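Local coordinates for geranylgeranyl pyrophosphate synthase (Corynebacterium glutamicum, PDB 3LK5), which probably catalyses magnesium-dependent transfer of prenyl groups in isoprenoid biosynthesis, at residues 221-224 with 225-228; 338-341 with 342-345. All coordinates share one frame; numbering follows the deposited sequence. Where two conformers were deposited one is given.

From the N terminus, the chain first forms contact 1 in helix 205-231, then passes through helix 236-263 and several shorter helices before contact 2 appears in helix 329-347. Each contact joins two consecutive turns of a single helix, so neither closes a loop; they follow in series without nesting or crossing. The centres of the two contacts are about 18 Å apart. The nearest atoms of contact 1 and contact 2 are about 9 Å apart, so they do not meet directly. Helix 236-263 is a shared neighbour: Tyr245 and Ile249 meet contact 1, while Asp248, Ile251 and Ala252 meet contact 2. Contact 1 is buried among helices 65-78, 170-199 and 236-263, whereas contact 2 is partly buried.

Contact 1. Residues 221-224 with 225-228; sequences IARP and LHLG
Arg223 and His226 meet along one side of helix 205-231, a three-residue step within the all-helical prenyl synthase fold. The arginine side chain leaves the backbone with CG anti to its carbonyl carbon (chi1 -63°) and bends at chi2, so that the part beyond CG runs alongside the imidazole. CD comes within 4.1 Å of His226 ND1. Beyond it, NE has its hydrogen-bonding partner outside these two turns, NH2 forms a salt bridge with Glu186 of helix 170-199, and NH1 donates to His226 ND1. The guanidinium thus has partners on all three of its nitrogens, which should limit its rotation. Ring and guanidinium planes differ by 31°, yet the two groups meet edge to edge, NH1 lying in the ring plane and ND1 in the guanidinium plane.

Next in the chain, Pro224 brings no N-H to the preceding turn, and the helix kinks there. Its carbonyl still serves the next turn: Gly228 N donates to Pro224 O at 3.0 Å in a nearly straight bond. On another side, Ile221 CG2 packs against Leu225 CD1 at 3.7 Å, close to Tyr69 of helix 65-78. The Arg223 NH1 to His226 ND1 bond measures 3.0 Å and is bent to 138° at the hydrogen.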
loop_
_atom_site.group_PDB
_atom_site.type_symbol
_atom_site.label_atom_id
_atom_site.label_comp_id
_atom_site.label_asym_id
_atom_site.label_seq_id
_atom_site.Cartn_x
_atom_site.Cartn_y
_atom_site.Cartn_z
ATOM N N ILE A 221 0.209 19.064 -4.785
ATOM C CA ILE A 221 -0.557 20.112 -5.403
ATOM C C ILE A 221 -1.047 19.803 -6.793
ATOM O O ILE A 221 -2.257 19.910 -7.064
ATOM C CB ILE A 221 0.267 21.487 -5.450
ATOM C CG1 ILE A 221 0.821 21.795 -4.060
ATOM C CG2 ILE A 221 -0.671 22.620 -6.010
ATOM C CD1 ILE A 221 1.236 23.350 -3.844
ATOM N N ALA A 222 -0.133 19.447 -7.698
ATOM C CA ALA A 222 -0.549 19.297 -9.097
ATOM C C ALA A 222 -1.536 18.157 -9.318
ATOM O O ALA A 222 -2.577 18.348 -9.954
ATOM C CB ALA A 222 0.667 19.130 -10.050
ATOM N N ARG A 223 -1.216 16.973 -8.821
ATOM C CA ARG A 223 -2.157 15.882 -9.031
ATOM C C ARG A 223 -3.477 16.017 -8.230
ATOM O O ARG A 223 -4.511 15.643 -8.764
ATOM C CB ARG A 223 -1.534 14.480 -8.832
ATOM C CG ARG A 223 -0.403 14.111 -9.824
ATOM C CD ARG A 223 -0.894 14.083 -11.256
ATOM N NE ARG A 223 0.156 13.530 -12.143
ATOM C CZ ARG A 223 0.095 13.566 -13.471
ATOM N NH1 ARG A 223 -0.970 14.082 -14.102
ATOM N NH2 ARG A 223 1.083 13.037 -14.200
ATOM N N PRO A 224 -3.452 16.514 -6.967
ATOM C CA PRO A 224 -4.769 16.757 -6.335
ATOM C C PRO A 224 -5.616 17.716 -7.192
ATOM O O PRO A 224 -6.785 17.472 -7.372
ATOM C CB PRO A 224 -4.384 17.375 -4.968
ATOM C CG PRO A 224 -3.101 16.564 -4.617
ATOM C CD PRO A 224 -2.351 16.620 -5.980
ATOM N N LEU A 225 -5.031 18.803 -7.712
ATOM C CA LEU A 225 -5.811 19.727 -8.582
ATOM C C LEU A 225 -6.355 18.986 -9.787
ATOM O O LEU A 225 -7.517 19.144 -10.159
ATOM C CB LEU A 225 -4.934 20.881 -9.134
ATOM C CG LEU A 225 -4.714 21.967 -8.049
ATOM C CD1 LEU A 225 -3.499 22.874 -8.419
ATOM C CD2 LEU A 225 -5.970 22.804 -7.762
ATOM N N HIS A 226 -5.469 18.211 -10.416
ATOM C CA HIS A 226 -5.835 17.397 -11.574
ATOM C C HIS A 226 -7.001 16.462 -11.229
ATOM O O HIS A 226 -7.985 16.379 -11.965
ATOM C CB HIS A 226 -4.586 16.611 -12.060
ATOM C CG HIS A 226 -4.784 15.892 -13.358
ATOM N ND1 HIS A 226 -3.811 15.085 -13.921
ATOM C CD2 HIS A 226 -5.864 15.809 -14.173
ATOM C CE1 HIS A 226 -4.290 14.541 -15.033
ATOM N NE2 HIS A 226 -5.526 14.972 -15.209
ATOM N N LEU A 227 -6.894 15.779 -10.087
ATOM C CA LEU A 227 -7.956 14.850 -9.672
ATOM C C LEU A 227 -9.325 15.559 -9.539
ATOM O O LEU A 227 -10.349 15.101 -10.090
ATOM C CB LEU A 227 -7.530 14.196 -8.339
ATOM C CG LEU A 227 -8.562 13.291 -7.665
ATOM C CD1 LEU A 227 -8.830 12.096 -8.649
ATOM C CD2 LEU A 227 -8.071 12.812 -6.261
ATOM N N GLY A 228 -9.336 16.657 -8.789
ATOM C CA GLY A 228 -10.578 17.427 -8.592
ATOM C C GLY A 228 -11.131 17.932 -9.910
ATOM O O GLY A 228 -12.342 17.819 -10.176
#

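Contact 2. Residues 338-341 with 342-345; sequences SQLT and ESGL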
loop_
_atom_site.group_PDB
_atom_site.type_symbol
_atom_site.label_atom_id
_atom_site.label_comp_id
_atom_site.label_asym_id
_atom_site.label_seq_id
_atom_site.Cartn_x
_atom_site.Cartn_y
_atom_site.Cartn_z
ATOM N N SER A 338 10.725 32.834 -5.072
ATOM C CA SER A 338 10.084 34.032 -5.615
ATOM C C SER A 338 9.691 33.850 -7.077
ATOM O O SER A 338 8.555 34.175 -7.474
ATOM C CB SER A 338 11.029 35.240 -5.447
ATOM O OG SER A 338 11.023 35.631 -4.092
ATOM N N GLN A 339 10.635 33.352 -7.876
ATOM C CA GLN A 339 10.461 33.139 -9.310
ATOM C C GLN A 339 9.308 32.158 -9.568
ATOM O O GLN A 339 8.431 32.392 -10.424
ATOM C CB GLN A 339 11.725 32.488 -9.893
ATOM C CG GLN A 339 12.917 33.364 -10.184
ATOM C CD GLN A 339 14.020 32.561 -10.895
ATOM O OE1 GLN A 339 14.802 31.831 -10.259
ATOM N NE2 GLN A 339 14.073 32.684 -12.219
ATOM N N LEU A 340 9.352 31.040 -8.860
ATOM C CA LEU A 340 8.331 29.988 -9.003
ATOM C C LEU A 340 6.948 30.423 -8.535
ATOM O O LEU A 340 5.923 30.003 -9.117
ATOM C CB LEU A 340 8.769 28.744 -8.233
ATOM C CG LEU A 340 9.897 27.921 -8.869
ATOM C CD1 LEU A 340 10.495 26.951 -7.858
ATOM C CD2 LEU A 340 9.361 27.213 -10.080
ATOM N N THR A 341 6.915 31.233 -7.476
ATOM C CA THR A 341 5.641 31.726 -6.990
ATOM C C THR A 341 5.004 32.643 -8.053
ATOM O O THR A 341 3.836 32.510 -8.440
ATOM C CB THR A 341 5.765 32.407 -5.610
ATOM O OG1 THR A 341 6.238 31.438 -4.663
ATOM C CG2 THR A 341 4.403 32.901 -5.157
ATOM N N GLU A 342 5.828 33.535 -8.597
ATOM C CA GLU A 342 5.352 34.417 -9.643
ATOM C C GLU A 342 4.844 33.663 -10.903
ATOM O O GLU A 342 3.756 33.983 -11.437
ATOM C CB GLU A 342 6.471 35.430 -9.980
ATOM C CG GLU A 342 6.063 36.522 -10.958
ATOM C CD GLU A 342 7.231 37.443 -11.342
ATOM O OE1 GLU A 342 8.292 37.386 -10.663
ATOM O OE2 GLU A 342 7.081 38.219 -12.321
ATOM N N SER A 343 5.609 32.677 -11.380
ATOM C CA SER A 343 5.213 31.954 -12.574
ATOM C C SER A 343 4.007 31.031 -12.308
ATOM O O SER A 343 3.098 30.927 -13.146
ATOM C CB SER A 343 6.418 31.196 -13.173
ATOM O OG SER A 343 6.918 30.259 -12.222
ATOM N N GLY A 344 3.965 30.408 -11.132
ATOM C CA GLY A 344 2.794 29.557 -10.783
ATOM C C GLY A 344 1.509 30.370 -10.764
ATOM O O GLY A 344 0.503 29.962 -11.339
ATOM N N LEU A 345 1.537 31.536 -10.122
ATOM C CA LEU A 345 0.347 32.383 -10.088
ATOM C C LEU A 345 -0.100 32.829 -11.475
ATOM O O LEU A 345 -1.305 32.848 -11.772
ATOM C CB LEU A 345 0.576 33.605 -9.206
ATOM C CG LEU A 345 0.764 33.366 -7.714
ATOM C CD1 LEU A 345 1.092 34.689 -7.059
ATOM C CD2 LEU A 345 -0.511 32.772 -7.132
#
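Ser343 carries its hydroxyl between the backbone N and the carbonyl carbon (chi1 60°), turning OG back toward the preceding turn of helix 329-347. There OG lies 3.2 Å from Gln339 O and 3.3 Å from Leu340 O. One proton cannot serve every acceptor around OG, which also bonds Asp248 OD2 of helix 236-263, so the bond to Gln339 O remains tentative. Thr341 has OG1 anti to its own carbonyl carbon (chi1 -61°); this hydroxyl bonds to Ile337 O one turn earlier and to Thr369 OG1, in the last residue of helix 355-369.

These are consecutive turns of a regular alpha-helix in the all-helical prenyl synthase fold, away from the magnesium-binding aspartates. Glu342 N donates to Ser338 O, Ser343 N to Gln339 O, Gly344 N to Leu340 O, and Leu345 N to Thr341 O, the last at 3.0 Å. Leu345 lies against the same threonine carbonyl, its CG 3.3 Å from Thr341 O, while Leu345 CD1 approaches Thr341 CG2 at 4.2 Å.

Two helices border contact 2, while Ser338, Gln339 and Glu342 are exposed. Leu340 packs on Asp248, Ile251 and Ala252 of helix 236-263, which Thr341 also touches at Ala252, whereas Leu345 rests on Arg362 and Ala365 of helix 355-369.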